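Local structure of Rubredoxin\:oxygen oxidoreductase (Desulfovibrio gigas, 1E5D) at residues 71-76 against 96-101; 9-14 against 39-44. The protein catalyses the four-electron reduction of dioxygen to two water molecules, using a diiron centre and flavin mononucleotide. All blocks are in the same frame, centred on the assembly; numbering follows the deposited sequence.

Contact 1: 71-76 against 96-101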
# COMPACT_ATOMS: atom_id res chain seq x y z
N LYS A 71 23.66 4.84 40.89
CA LYS A 71 23.65 6.13 41.56
C LYS A 71 22.51 7.00 41.06
O LYS A 71 22.16 8.00 41.69
CB LYS A 71 24.99 6.85 41.34
CG LYS A 71 26.18 5.92 41.50
CD LYS A 71 27.40 6.62 42.06
CE LYS A 71 27.40 6.62 43.58
NZ LYS A 71 28.73 7.06 44.11
N ILE A 72 21.93 6.63 39.92
CA ILE A 72 20.80 7.39 39.41
C ILE A 72 19.62 7.26 40.37
O ILE A 72 19.30 6.15 40.80
CB ILE A 72 20.35 6.92 38.01
CG1 ILE A 72 21.37 7.19 36.90
CG2 ILE A 72 18.99 7.52 37.67
CD1 ILE A 72 20.99 6.53 35.59
N ASP A 73 18.96 8.36 40.72
CA ASP A 73 17.86 8.22 41.66
C ASP A 73 16.51 8.31 40.95
O ASP A 73 15.55 7.64 41.33
CB ASP A 73 17.89 9.29 42.75
CG ASP A 73 19.20 9.41 43.49
OD1 ASP A 73 19.45 8.57 44.38
OD2 ASP A 73 19.96 10.36 43.18
N TYR A 74 16.49 9.18 39.95
CA TYR A 74 15.23 9.53 39.31
C TYR A 74 15.19 9.11 37.84
O TYR A 74 16.17 9.22 37.11
CB TYR A 74 15.01 11.04 39.38
CG TYR A 74 14.65 11.58 40.74
CD1 TYR A 74 14.05 10.78 41.71
CD2 TYR A 74 14.91 12.91 41.06
CE1 TYR A 74 13.72 11.30 42.95
CE2 TYR A 74 14.58 13.43 42.30
CZ TYR A 74 13.99 12.62 43.24
OH TYR A 74 13.67 13.14 44.47
N LEU A 75 14.00 8.66 37.47
CA LEU A 75 13.72 8.35 36.07
C LEU A 75 12.53 9.19 35.64
O LEU A 75 11.47 9.09 36.25
CB LEU A 75 13.45 6.86 35.87
CG LEU A 75 14.64 5.92 36.13
CD1 LEU A 75 14.20 4.47 36.08
CD2 LEU A 75 15.75 6.20 35.14
N VAL A 76 12.70 10.03 34.62
CA VAL A 76 11.53 10.78 34.16
C VAL A 76 11.06 10.23 32.83
O VAL A 76 11.76 10.35 31.82
CB VAL A 76 11.84 12.28 34.03
CG1 VAL A 76 10.69 12.98 33.30
CG2 VAL A 76 12.06 12.93 35.39
N GLN A 96 17.75 0.85 40.11
CA GLN A 96 16.97 0.75 41.34
C GLN A 96 16.56 2.17 41.75
O GLN A 96 16.92 2.68 42.81
CB GLN A 96 17.75 0.06 42.45
CG GLN A 96 18.48 -1.21 42.07
CD GLN A 96 19.84 -1.37 42.73
OE1 GLN A 96 19.96 -1.87 43.85
NE2 GLN A 96 20.89 -0.95 42.03
N PRO A 97 15.83 2.84 40.88
CA PRO A 97 15.58 4.26 41.10
C PRO A 97 14.66 4.49 42.28
O PRO A 97 13.78 3.68 42.59
CB PRO A 97 14.90 4.71 39.81
CG PRO A 97 14.24 3.46 39.31
CD PRO A 97 15.18 2.33 39.66
N GLU A 98 14.84 5.62 42.95
CA GLU A 98 13.95 5.95 44.06
C GLU A 98 12.59 6.36 43.50
O GLU A 98 11.53 6.06 44.03
CB GLU A 98 14.59 7.05 44.89
CG GLU A 98 13.62 7.98 45.60
CD GLU A 98 14.36 8.93 46.52
OE1 GLU A 98 15.60 9.06 46.36
OE2 GLU A 98 13.70 9.53 47.39
N LYS A 99 12.63 7.07 42.37
CA LYS A 99 11.35 7.51 41.83
C LYS A 99 11.34 7.56 40.31
O LYS A 99 12.28 7.93 39.62
CB LYS A 99 11.00 8.89 42.40
CG LYS A 99 10.06 8.83 43.59
CD LYS A 99 10.33 9.95 44.58
CE LYS A 99 9.07 10.32 45.34
NZ LYS A 99 8.01 9.29 45.15
N ILE A 100 10.18 7.17 39.80
CA ILE A 100 9.92 7.25 38.38
C ILE A 100 8.90 8.35 38.14
O ILE A 100 7.76 8.20 38.61
CB ILE A 100 9.37 5.94 37.80
CG1 ILE A 100 10.32 4.74 37.94
CG2 ILE A 100 8.98 6.14 36.34
CD1 ILE A 100 9.69 3.41 37.60
N PHE A 101 9.31 9.41 37.46
CA PHE A 101 8.39 10.50 37.17
C PHE A 101 7.78 10.38 35.77
O PHE A 101 8.51 10.25 34.79
CB PHE A 101 9.10 11.85 37.31
CG PHE A 101 9.53 12.09 38.76
CD1 PHE A 101 8.62 12.58 39.67
CD2 PHE A 101 10.82 11.81 39.16
CE1 PHE A 101 9.00 12.80 40.98
CE2 PHE A 101 11.21 12.03 40.46
CZ PHE A 101 10.30 12.53 41.36
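D73 O accepts a nearly straight hydrogen bond from K99 N, 3.2 Å away. The same carbonyl takes a weak, bent bond from E98 N, so two neighbouring amides share one acceptor. L75 N bonds to K99 O at 2.8 Å, and F101 N bonds to L75 O. The parallel pairs are Y74-K99, L75-I100 and V76-F101.

The carboxylates of D73 and E98 lie close, with OD1 and OE1 4.4 Å apart. D73 OD2 takes the amide of T45, and E98 OE1 forms a salt bridge with K44.

Y74, V76, K99 and F101 share one face of the sheet. There the Y74 and F101 rings form an edge-to-face pair, planes at 85° and centroids 4.8 Å apart. F101 CG is anti to its carbonyl carbon (chi1 -65°), on the side from which CE2 stands over the Y74 face, toward its rim. K99 CB lies beside Y74 CD1 and CE1, while V76 CG2 packs on F101 CB.

L75 and I100 point to the opposite face. L75 CD1 also meets P97 CG at 3.4 Å, and L75 touches L88 of helix 88-95.

Strands 74-77 and 99-103 form a beta-alpha-beta crossover in the lactamase-fold domain. The V76 side chain is about 9 Å from that of the iron ligand H79. Backbone bonds set the register, apolar contacts lie on both faces, and K44 probably eases the repulsion between D73 and E98.

Contact 2: 9-14 against 39-44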
# COMPACT_ATOMS: atom_id res chain seq x y z
N GLY A 9 27.28 18.91 33.73
CA GLY A 9 26.29 18.11 34.43
C GLY A 9 25.14 17.60 33.60
O GLY A 9 24.27 16.90 34.14
N PHE A 10 25.10 17.92 32.31
CA PHE A 10 24.07 17.45 31.39
C PHE A 10 24.69 16.60 30.29
O PHE A 10 25.52 17.06 29.50
CB PHE A 10 23.31 18.59 30.74
CG PHE A 10 22.29 19.34 31.58
CD1 PHE A 10 22.70 20.19 32.59
CD2 PHE A 10 20.94 19.18 31.35
CE1 PHE A 10 21.78 20.88 33.35
CE2 PHE A 10 20.01 19.87 32.10
CZ PHE A 10 20.43 20.73 33.10
N HIS A 11 24.30 15.33 30.20
CA HIS A 11 24.88 14.54 29.11
C HIS A 11 23.81 13.84 28.28
O HIS A 11 22.80 13.36 28.79
CB HIS A 11 25.86 13.50 29.64
CG HIS A 11 26.85 14.05 30.62
ND1 HIS A 11 28.18 14.25 30.30
CD2 HIS A 11 26.70 14.45 31.90
CE1 HIS A 11 28.81 14.74 31.35
NE2 HIS A 11 27.93 14.87 32.33
N LEU A 12 24.11 13.80 27.00
CA LEU A 12 23.36 13.07 25.99
C LEU A 12 23.81 11.62 25.98
O LEU A 12 24.98 11.32 25.69
CB LEU A 12 23.57 13.74 24.64
CG LEU A 12 23.01 13.15 23.35
CD1 LEU A 12 24.00 12.17 22.74
CD2 LEU A 12 21.66 12.48 23.57
N VAL A 13 22.90 10.69 26.29
CA VAL A 13 23.26 9.28 26.16
C VAL A 13 22.25 8.58 25.27
O VAL A 13 21.15 9.10 25.03
CB VAL A 13 23.32 8.56 27.52
CG1 VAL A 13 24.55 8.99 28.30
CG2 VAL A 13 22.07 8.83 28.33
N GLY A 14 22.59 7.40 24.76
CA GLY A 14 21.67 6.59 23.99
C GLY A 14 22.30 5.88 22.82
O GLY A 14 23.41 5.34 22.91
N LEU A 39 21.10 12.42 30.76
CA LEU A 39 21.60 12.24 32.11
C LEU A 39 21.92 13.59 32.74
O LEU A 39 22.77 14.33 32.23
CB LEU A 39 22.85 11.37 32.08
CG LEU A 39 23.43 11.01 33.44
CD1 LEU A 39 22.44 10.16 34.22
CD2 LEU A 39 24.77 10.30 33.29
N VAL A 40 21.25 13.92 33.84
CA VAL A 40 21.51 15.16 34.55
C VAL A 40 22.11 14.90 35.93
O VAL A 40 21.47 14.33 36.82
CB VAL A 40 20.23 16.01 34.71
CG1 VAL A 40 20.55 17.29 35.46
CG2 VAL A 40 19.62 16.31 33.35
N GLU A 41 23.36 15.33 36.10
CA GLU A 41 24.05 15.17 37.37
C GLU A 41 23.67 16.26 38.37
O GLU A 41 24.02 17.41 38.15
CB GLU A 41 25.57 15.22 37.14
CG GLU A 41 26.11 13.88 36.64
CD GLU A 41 27.61 13.92 36.45
OE1 GLU A 41 28.11 14.83 35.74
OE2 GLU A 41 28.29 13.05 37.02
N ASP A 42 22.97 15.86 39.42
CA ASP A 42 22.61 16.65 40.58
C ASP A 42 22.75 15.79 41.84
O ASP A 42 23.27 14.67 41.79
CB ASP A 42 21.21 17.22 40.49
CG ASP A 42 21.03 18.54 41.21
OD1 ASP A 42 21.87 18.88 42.07
OD2 ASP A 42 20.05 19.25 40.94
N GLU A 43 22.30 16.32 42.98
CA GLU A 43 22.34 15.52 44.21
C GLU A 43 21.45 14.30 43.97
O GLU A 43 21.85 13.15 44.15
CB GLU A 43 21.92 16.32 45.43
CG GLU A 43 22.11 17.82 45.35
CD GLU A 43 23.48 18.28 44.91
OE1 GLU A 43 24.48 17.59 45.20
OE2 GLU A 43 23.57 19.35 44.26
N LYS A 44 20.24 14.61 43.54
CA LYS A 44 19.34 13.65 42.93
C LYS A 44 19.72 13.51 41.46
O LYS A 44 19.41 14.38 40.65
CB LYS A 44 17.90 14.10 43.12
CG LYS A 44 17.17 13.58 44.34
CD LYS A 44 18.08 13.04 45.42
CE LYS A 44 17.44 11.91 46.21
NZ LYS A 44 15.96 12.07 46.32
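H11 and L39 form an antiparallel hydrogen-bonded pair, each satisfying the other's backbone. H11 N gives its hydrogen to L39 O at 2.7 Å, and L39 N returns one to H11 O at 2.8 Å. The next bond runs from E41 N to G9 O, also 2.7 Å. G9 O also takes a CA-H...O contact from V40. G9 has positive phi (80°), a conformation glycine adopts readily.

F10 and V40 are the non-hydrogen-bonded pair between these bonds. Their side chains lie side by side and point the same way. V40 CG1 is anti to the backbone N (chi1 180°) and CG2 anti to the carbonyl carbon, which brings both methyls to F10. CG1 sits over the centre of the F10 ring in a CH-pi contact, 4.2 Å from the centroid. V40 CG2 touches F10 CD2, 3.7 Å away. F155 adds an edge-to-face ring contact to F10.

H11, on the face shared with L39, makes a weak hydrogen bond of 3.4 Å through NE2 to E41 OE1, just beyond the strand. The imidazole and carboxylate planes are 74° apart. L39 O lies near the imidazole plane, at its edge.

D42 OD1 takes the amides of E43, weakly, and K134. D42 OD2 takes that of R135, and E41 O is bonded by the R135 guanidinium.

This is antiparallel pairing toward the 4-7 edge of the mixed sheet of the lactamase-fold domain, away from the diiron and flavin sites. Strand 10-17 lies between strands 4-7 and 33-40. L12 bonds by its backbone to T4 in the first, and V40 bonds to T46, which carries the sheet on to strand 46-48.

How the contacts relate
Contacts 1 and 2 lie in the same seven-stranded mixed sheet, their centres about 12 Å apart. Contact 2 comes first along the chain and joins strands 10-17 and 33-40 in the antiparallel part. Contact 1 joins strands 74-77 and 99-103 in the parallel part. Strand 46-48 runs between the two pairs. The contacts also touch directly. K44, at the end of segment 39-44, ties them together: besides its salt bridge to contact 1, its NZ probably hydrogen-bonds to Y74 OH. Together they span much of one sheet of the lactamase-fold domain, which also holds the diiron centre.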